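Local atomic coordinates of aspartate-semialdehyde dehydrogenase 2 (Vibrio cholerae, PDB entry 2R00), a protein that catalyses the NADPH-dependent reductive dephosphorylation of L-aspartyl-4-phosphate to L-aspartate-semialdehyde, a step on the routes to lysine and methionine. Residues 269-274 against 290-295. Numbering follows the deposited sequence.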
ATOM      1  N   ASP A 269     -19.117  15.045   6.652  1.00 44.88           N
ATOM      2  CA  ASP A 269     -18.305  16.042   7.363  1.00 44.23           C
ATOM      3  C   ASP A 269     -16.983  15.465   7.861  1.00 42.86           C
ATOM      4  O   ASP A 269     -16.922  14.315   8.305  1.00 42.59           O
ATOM      5  CB  ASP A 269     -19.092  16.674   8.519  1.00 44.85           C
ATOM      6  CG  ASP A 269     -20.469  17.143   8.090  1.00 46.73           C
ATOM      7  OD1 ASP A 269     -20.647  18.368   7.881  1.00 48.59           O
ATOM      8  OD2 ASP A 269     -21.362  16.278   7.930  1.00 48.32           O
ATOM      9  N   GLY A 270     -15.927  16.269   7.765  1.00 41.58           N
ATOM     10  CA  GLY A 270     -14.592  15.832   8.160  1.00 40.36           C
ATOM     11  C   GLY A 270     -13.797  15.138   7.061  1.00 39.22           C
ATOM     12  O   GLY A 270     -12.599  14.901   7.218  1.00 39.52           O
ATOM     13  N   ILE A 271     -14.458  14.818   5.951  1.00 37.94           N
ATOM     14  CA  ILE A 271     -13.802  14.165   4.815  1.00 36.36           C
ATOM     15  C   ILE A 271     -13.560  15.153   3.683  1.00 36.16           C
ATOM     16  O   ILE A 271     -14.473  15.875   3.287  1.00 35.95           O
ATOM     17  CB  ILE A 271     -14.647  12.984   4.270  1.00 35.92           C
ATOM     18  CG1 ILE A 271     -14.754  11.874   5.319  1.00 34.83           C
ATOM     19  CG2 ILE A 271     -14.060  12.455   2.944  1.00 35.76           C
ATOM     20  CD1 ILE A 271     -15.767  10.803   5.013  1.00 32.22           C
ATOM     21  N   GLU A 272     -12.331  15.194   3.177  1.00 35.54           N
ATOM     22  CA  GLU A 272     -12.070  15.855   1.907  1.00 35.83           C
ATOM     23  C   GLU A 272     -11.822  14.801   0.827  1.00 35.18           C
ATOM     24  O   GLU A 272     -10.851  14.034   0.898  1.00 34.49           O
ATOM     25  CB  GLU A 272     -10.905  16.839   2.002  1.00 35.91           C
ATOM     26  CG  GLU A 272     -10.586  17.510   0.657  1.00 39.79           C
ATOM     27  CD  GLU A 272      -9.879  18.850   0.791  1.00 43.29           C
ATOM     28  OE1 GLU A 272      -9.803  19.381   1.916  1.00 45.72           O
ATOM     29  OE2 GLU A 272      -9.405  19.379  -0.241  1.00 45.04           O
ATOM     30  N   LEU A 273     -12.715  14.762  -0.161  1.00 34.78           N
ATOM     31  CA  LEU A 273     -12.566  13.858  -1.294  1.00 34.62           C
ATOM     32  C   LEU A 273     -11.862  14.520  -2.477  1.00 34.54           C
ATOM     33  O   LEU A 273     -12.252  15.613  -2.921  1.00 34.67           O
ATOM     34  CB  LEU A 273     -13.922  13.310  -1.743  1.00 34.79           C
ATOM     35  CG  LEU A 273     -13.824  12.237  -2.832  1.00 35.26           C
ATOM     36  CD1 LEU A 273     -13.886  10.840  -2.208  1.00 35.25           C
ATOM     37  CD2 LEU A 273     -14.912  12.423  -3.862  1.00 35.56           C
ATOM     38  N   PHE A 274     -10.840  13.832  -2.990  1.00 33.70           N
ATOM     39  CA  PHE A 274     -10.106  14.254  -4.176  1.00 32.98           C
ATOM     40  C   PHE A 274     -10.495  13.351  -5.347  1.00 32.85           C
ATOM     41  O   PHE A 274     -10.249  12.136  -5.323  1.00 32.46           O
ATOM     42  CB  PHE A 274      -8.599  14.179  -3.925  1.00 33.03           C
ATOM     43  CG  PHE A 274      -8.113  15.115  -2.864  1.00 32.48           C
ATOM     44  CD1 PHE A 274      -8.364  14.858  -1.515  1.00 32.10           C
ATOM     45  CD2 PHE A 274      -7.386  16.246  -3.207  1.00 32.37           C
ATOM     46  CE1 PHE A 274      -7.916  15.726  -0.533  1.00 32.36           C
ATOM     47  CE2 PHE A 274      -6.930  17.119  -2.232  1.00 32.81           C
ATOM     48  CZ  PHE A 274      -7.201  16.862  -0.889  1.00 32.49           C
ATOM     49  N   ASP A 290      -7.446  19.195  10.606  1.00 49.69           N
ATOM     50  CA  ASP A 290      -7.571  17.770  10.855  1.00 48.15           C
ATOM     51  C   ASP A 290      -8.769  17.239  10.078  1.00 47.09           C
ATOM     52  O   ASP A 290      -9.893  17.180  10.597  1.00 47.45           O
ATOM     53  CB  ASP A 290      -7.731  17.499  12.345  1.00 48.40           C
ATOM     54  N   HIS A 291      -8.521  16.884   8.819  1.00 44.99           N
ATOM     55  CA  HIS A 291      -9.534  16.307   7.950  1.00 42.46           C
ATOM     56  C   HIS A 291      -9.042  14.974   7.397  1.00 39.89           C
ATOM     57  O   HIS A 291      -7.837  14.740   7.267  1.00 39.61           O
ATOM     58  CB  HIS A 291      -9.858  17.262   6.798  1.00 43.31           C
ATOM     59  CG  HIS A 291     -10.902  18.285   7.126  1.00 45.64           C
ATOM     60  ND1 HIS A 291     -10.893  19.018   8.295  1.00 48.28           N
ATOM     61  CD2 HIS A 291     -11.976  18.714   6.421  1.00 47.44           C
ATOM     62  CE1 HIS A 291     -11.925  19.844   8.303  1.00 48.59           C
ATOM     63  NE2 HIS A 291     -12.598  19.679   7.177  1.00 48.92           N
ATOM     64  N   VAL A 292      -9.990  14.106   7.082  1.00 36.73           N
ATOM     65  CA  VAL A 292      -9.701  12.801   6.521  1.00 33.90           C
ATOM     66  C   VAL A 292      -9.676  12.960   4.991  1.00 32.61           C
ATOM     67  O   VAL A 292     -10.707  13.229   4.365  1.00 32.02           O
ATOM     68  CB  VAL A 292     -10.744  11.762   7.018  1.00 33.95           C
ATOM     69  CG1 VAL A 292     -10.612  10.432   6.299  1.00 33.74           C
ATOM     70  CG2 VAL A 292     -10.604  11.568   8.533  1.00 33.16           C
ATOM     71  N   LEU A 293      -8.481  12.840   4.416  1.00 30.37           N
ATOM     72  CA  LEU A 293      -8.247  13.043   2.986  1.00 29.10           C
ATOM     73  C   LEU A 293      -8.423  11.715   2.251  1.00 28.10           C
ATOM     74  O   LEU A 293      -7.701  10.755   2.528  1.00 27.16           O
ATOM     75  CB  LEU A 293      -6.832  13.585   2.768  1.00 29.20           C
ATOM     76  CG  LEU A 293      -6.407  15.047   3.003  1.00 29.57           C
ATOM     77  CD1 LEU A 293      -7.444  15.936   3.703  1.00 29.74           C
ATOM     78  CD2 LEU A 293      -5.060  15.093   3.719  1.00 29.13           C
ATOM     79  N   VAL A 294      -9.395  11.663   1.336  1.00 27.22           N
ATOM     80  CA  VAL A 294      -9.749  10.416   0.632  1.00 26.43           C
ATOM     81  C   VAL A 294      -9.562  10.567  -0.887  1.00 26.30           C
ATOM     82  O   VAL A 294      -9.859  11.620  -1.447  1.00 25.45           O
ATOM     83  CB  VAL A 294     -11.189   9.945   0.982  1.00 26.60           C
ATOM     84  CG1 VAL A 294     -11.574   8.694   0.199  1.00 26.13           C
ATOM     85  CG2 VAL A 294     -11.329   9.675   2.503  1.00 25.93           C
ATOM     86  N   GLY A 295      -9.020   9.529  -1.528  1.00 26.08           N
ATOM     87  CA  GLY A 295      -8.831   9.513  -2.989  1.00 25.88           C
ATOM     88  C   GLY A 295      -8.732   8.112  -3.563  1.00 25.81           C
ATOM     89  O   GLY A 295      -8.856   7.125  -2.827  1.00 25.57           O
TER
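Val-294 splays its two methyls between Ile-271 and Leu-273, and so shows how neighbouring parallel strands fit bump to hollow on one face of a sheet. With CG1 anti to the backbone N (chi1 177°), that methyl meets Leu-273 CD1 at 4.0 Å, while CG2 comes within 3.9 Å of Ile-271 CG2. The other face is shaped differently. Leu-293 fills the hollow between Glu-272 and Phe-274: its CD1 touches Glu-272 CB, and its CG lies 3.9 Å from Phe-274 CE1. The phenyl ring of Phe-274 turns an edge, near its own plane, to the carbonyl oxygen of Val-294, with CD1 3.6 Å from that oxygen. That oxygen also accepts the Phe-274 N-H, the last rung of a parallel ladder that begins with a nearly straight bond (170°) of 2.7 Å from Val-292 N to Gly-270 O. At the start of the ladder the imidazole of His-291 lays one face, toward its rim, over Gly-270 CA, where the backbone turn would jam a CB against the carbonyl oxygen of Asp-269. Beyond the pair, Arg-284 forms a salt bridge with Glu-272 OE2 and a cation-pi contact with Phe-274, and Phe-195 of the second subunit packs on Leu-293. Strand 271-273 is an outermost strand of the dimerisation-domain sheet within this chain; strand 292-300 joins it to strand 306-313, helix 258-267 packs on Ile-271, Leu-273 and Val-294, and helix 131-147 on Ile-271, Val-292 and Val-294.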